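Local atomic coordinates of globin III, extracellular (Lumbricus terrestris, PDB entry 1X9F), a protein that binds haem and probably carries oxygen as one globin chain of the giant extracellular haemoglobin (erythrocruorin) of the earthworm. Residues E9-I14 and A133-S138. Residues are numbered along the deposited sequence; the frame is centred on the assembly and turned at random.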
ATOM      1  N   GLU C   9       7.028   7.199  30.993  1.00 26.10           N
ATOM      2  CA  GLU C   9       6.917   8.232  29.967  1.00 27.21           C
ATOM      3  C   GLU C   9       6.066   7.776  28.787  1.00 25.59           C
ATOM      4  O   GLU C   9       5.020   8.367  28.518  1.00 22.79           O
ATOM      5  CB  GLU C   9       8.301   8.638  29.454  1.00 31.28           C
ATOM      6  CG  GLU C   9       9.190   9.355  30.464  1.00 41.03           C
ATOM      7  CD  GLU C   9       8.661  10.719  30.886  1.00 54.22           C
ATOM      8  OE1 GLU C   9       9.022  11.161  31.998  1.00 54.37           O
ATOM      9  OE2 GLU C   9       7.897  11.355  30.120  1.00 58.33           O
ATOM     10  N   GLU C  10       6.524   6.733  28.088  1.00 25.64           N
ATOM     11  CA  GLU C  10       5.799   6.172  26.942  1.00 26.55           C
ATOM     12  C   GLU C  10       4.391   5.718  27.334  1.00 26.10           C
ATOM     13  O   GLU C  10       3.445   5.954  26.585  1.00 25.04           O
ATOM     14  CB  GLU C  10       6.566   5.012  26.289  1.00 26.82           C
ATOM     15  CG  GLU C  10       7.689   5.409  25.321  1.00 37.78           C
ATOM     16  CD  GLU C  10       7.180   5.753  23.928  1.00 54.11           C
ATOM     17  OE1 GLU C  10       6.845   4.818  23.156  1.00 42.47           O
ATOM     18  OE2 GLU C  10       7.134   6.963  23.594  1.00 55.89           O
ATOM     19  N   ASP C  11       4.259   5.081  28.504  1.00 25.52           N
ATOM     20  CA  ASP C  11       2.949   4.653  29.036  1.00 25.80           C
ATOM     21  C   ASP C  11       1.923   5.777  29.015  1.00 25.18           C
ATOM     22  O   ASP C  11       0.851   5.635  28.419  1.00 24.20           O
ATOM     23  CB  ASP C  11       3.058   4.150  30.481  1.00 27.52           C
ATOM     24  CG  ASP C  11       3.609   2.741  30.587  1.00 27.10           C
ATOM     25  OD1 ASP C  11       4.103   2.392  31.679  1.00 32.64           O
ATOM     26  OD2 ASP C  11       3.593   1.910  29.652  1.00 32.60           O
ATOM     27  N   HIS C  12       2.252   6.891  29.665  1.00 22.31           N
ATOM     28  CA  HIS C  12       1.297   7.985  29.762  1.00 24.10           C
ATOM     29  C   HIS C  12       1.063   8.690  28.424  1.00 23.58           C
ATOM     30  O   HIS C  12       0.001   9.263  28.203  1.00 24.56           O
ATOM     31  CB  HIS C  12       1.640   8.951  30.914  1.00 26.72           C
ATOM     32  CG  HIS C  12       2.681   9.979  30.588  1.00 23.17           C
ATOM     33  ND1 HIS C  12       3.886  10.054  31.256  1.00 20.47           N
ATOM     34  CD2 HIS C  12       2.680  11.000  29.698  1.00 23.05           C
ATOM     35  CE1 HIS C  12       4.591  11.063  30.775  1.00 22.00           C
ATOM     36  NE2 HIS C  12       3.883  11.650  29.827  1.00 24.64           N
ATOM     37  N   ARG C  13       2.049   8.621  27.535  1.00 23.79           N
ATOM     38  CA  ARG C  13       1.914   9.161  26.193  1.00 23.72           C
ATOM     39  C   ARG C  13       0.941   8.290  25.377  1.00 22.97           C
ATOM     40  O   ARG C  13       0.147   8.818  24.596  1.00 21.23           O
ATOM     41  CB  ARG C  13       3.303   9.256  25.527  1.00 26.07           C
ATOM     42  CG  ARG C  13       3.318   9.903  24.144  1.00 37.96           C
ATOM     43  CD  ARG C  13       4.601   9.659  23.326  1.00 55.56           C
ATOM     44  NE  ARG C  13       4.834   8.241  22.997  1.00 61.60           N
ATOM     45  CZ  ARG C  13       4.161   7.545  22.075  1.00 61.03           C
ATOM     46  NH1 ARG C  13       3.186   8.113  21.371  1.00 58.81           N
ATOM     47  NH2 ARG C  13       4.459   6.269  21.864  1.00 60.44           N
ATOM     48  N   ILE C  14       1.001   6.968  25.575  1.00 22.42           N
ATOM     49  CA  ILE C  14       0.065   6.032  24.935  1.00 22.76           C
ATOM     50  C   ILE C  14      -1.354   6.301  25.434  1.00 22.48           C
ATOM     51  O   ILE C  14      -2.298   6.365  24.643  1.00 22.99           O
ATOM     52  CB  ILE C  14       0.466   4.538  25.189  1.00 24.38           C
ATOM     53  CG1 ILE C  14       1.869   4.223  24.655  1.00 24.94           C
ATOM     54  CG2 ILE C  14      -0.563   3.577  24.590  1.00 21.04           C
ATOM     55  CD1 ILE C  14       2.002   4.211  23.135  1.00 31.35           C
ATOM     56  N   ALA C 133      -3.789  -2.214  27.241  1.00 19.88           N
ATOM     57  CA  ALA C 133      -4.292  -2.561  28.566  1.00 20.38           C
ATOM     58  C   ALA C 133      -3.273  -2.318  29.667  1.00 19.15           C
ATOM     59  O   ALA C 133      -3.643  -1.895  30.760  1.00 20.82           O
ATOM     60  CB  ALA C 133      -4.806  -3.999  28.612  1.00 19.80           C
ATOM     61  N   LEU C 134      -1.998  -2.571  29.379  1.00 19.03           N
ATOM     62  CA  LEU C 134      -0.947  -2.443  30.389  1.00 19.28           C
ATOM     63  C   LEU C 134      -0.690  -0.994  30.785  1.00 20.54           C
ATOM     64  O   LEU C 134      -0.572  -0.687  31.972  1.00 19.93           O
ATOM     65  CB  LEU C 134       0.350  -3.125  29.932  1.00 18.93           C
ATOM     66  CG  LEU C 134       0.274  -4.651  29.787  1.00 22.54           C
ATOM     67  CD1 LEU C 134       1.585  -5.226  29.300  1.00 20.00           C
ATOM     68  CD2 LEU C 134      -0.148  -5.339  31.083  1.00 22.64           C
ATOM     69  N   ALA C 135      -0.622  -0.112  29.790  1.00 21.59           N
ATOM     70  CA  ALA C 135      -0.392   1.311  30.025  1.00 21.61           C
ATOM     71  C   ALA C 135      -1.545   1.967  30.788  1.00 23.86           C
ATOM     72  O   ALA C 135      -1.316   2.747  31.716  1.00 25.72           O
ATOM     73  CB  ALA C 135      -0.144   2.028  28.710  1.00 19.20           C
ATOM     74  N   TRP C 136      -2.777   1.651  30.396  1.00 23.24           N
ATOM     75  CA  TRP C 136      -3.942   2.199  31.073  1.00 22.88           C
ATOM     76  C   TRP C 136      -4.014   1.685  32.493  1.00 23.99           C
ATOM     77  O   TRP C 136      -4.234   2.465  33.414  1.00 25.63           O
ATOM     78  CB  TRP C 136      -5.222   1.864  30.320  1.00 22.71           C
ATOM     79  CG  TRP C 136      -5.496   2.827  29.232  1.00 21.64           C
ATOM     80  CD1 TRP C 136      -5.095   2.728  27.937  1.00 24.08           C
ATOM     81  CD2 TRP C 136      -6.217   4.059  29.336  1.00 21.41           C
ATOM     82  NE1 TRP C 136      -5.530   3.818  27.222  1.00 19.11           N
ATOM     83  CE2 TRP C 136      -6.219   4.652  28.058  1.00 23.11           C
ATOM     84  CE3 TRP C 136      -6.865   4.724  30.381  1.00 20.43           C
ATOM     85  CZ2 TRP C 136      -6.844   5.868  27.795  1.00 23.00           C
ATOM     86  CZ3 TRP C 136      -7.485   5.931  30.121  1.00 20.87           C
ATOM     87  CH2 TRP C 136      -7.470   6.490  28.838  1.00 21.82           C
ATOM     88  N   LYS C 137      -3.806   0.381  32.671  1.00 23.61           N
ATOM     89  CA  LYS C 137      -3.844  -0.226  34.001  1.00 23.64           C
ATOM     90  C   LYS C 137      -2.938   0.493  35.007  1.00 23.27           C
ATOM     91  O   LYS C 137      -3.393   0.884  36.086  1.00 23.11           O
ATOM     92  CB  LYS C 137      -3.505  -1.717  33.943  1.00 23.52           C
ATOM     93  CG  LYS C 137      -3.709  -2.425  35.269  1.00 29.04           C
ATOM     94  CD  LYS C 137      -3.318  -3.893  35.209  1.00 42.99           C
ATOM     95  CE  LYS C 137      -3.412  -4.530  36.592  1.00 47.49           C
ATOM     96  NZ  LYS C 137      -4.725  -4.259  37.274  1.00 47.57           N
ATOM     97  N   SER C 138      -1.671   0.672  34.646  1.00 20.24           N
ATOM     98  CA  SER C 138      -0.718   1.322  35.541  1.00 21.48           C
ATOM     99  C   SER C 138      -0.993   2.813  35.754  1.00 21.22           C
ATOM    100  O   SER C 138      -0.858   3.307  36.875  1.00 20.35           O
ATOM    101  CB  SER C 138       0.717   1.093  35.065  1.00 21.85           C
ATOM    102  OG  SER C 138       0.939   1.731  33.820  1.00 28.87           O
TER
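Ala135 and Asp11 meet where the two helices come nearest, their CA atoms 4.8 Å apart. The apolar part of the contact centres on the Ala135 methyl, which points at the first turn of helix 9-20. On one flank it meets the backbone, with Ala135 CB 3.8 Å from Asp11 O, and on another the aliphatic root of Ile14, Ala135 CB to Ile14 CB 4.4 Å. The longer arm of Ile14, CG1 to CD1, leads away from helix 133-148, so CB and the CG2 methyl make the contact.

A closest axis approach of 8.6 Å and an angle of 98° between the chain directions describe two nearly perpendicular helix starts, consistent with the A and H helices of the globin fold. The disulfide Cys7-Cys139 links the same two regions covalently, joining the residues just before helix 9-20 to helix 133-148.

No hydrogen bond crosses between 9-14 and 133-138. Asp11 places CG beside its backbone N and anti to the carbonyl carbon (chi1 -78°), which brings the carboxylate over Ala135, with Asp11 OD2 3.9 Å from Ala135 CB. The other oxygen, Asp11 OD1, stands 3.9 Å from Ser138 OG, and its stronger partner is the backbone N of Ser8. OD2 is hydrogen-bonded to the backbone of another protein's chain, so this buried carboxylate has partners for both oxygens.

On the flank of helix 9-20 turned from this crossing, Arg13 grips Glu10 side-on through two nitrogens. Arg13 NE reaches Glu10 OE2 at 2.7 Å and Arg13 NH2 reaches Glu10 OE1 at 3.1 Å, the latter nearly straight at 169°. Both approach from above the carboxylate plane. Glu10 OE1 also forms a salt bridge to a basic side chain of the other protein's chain.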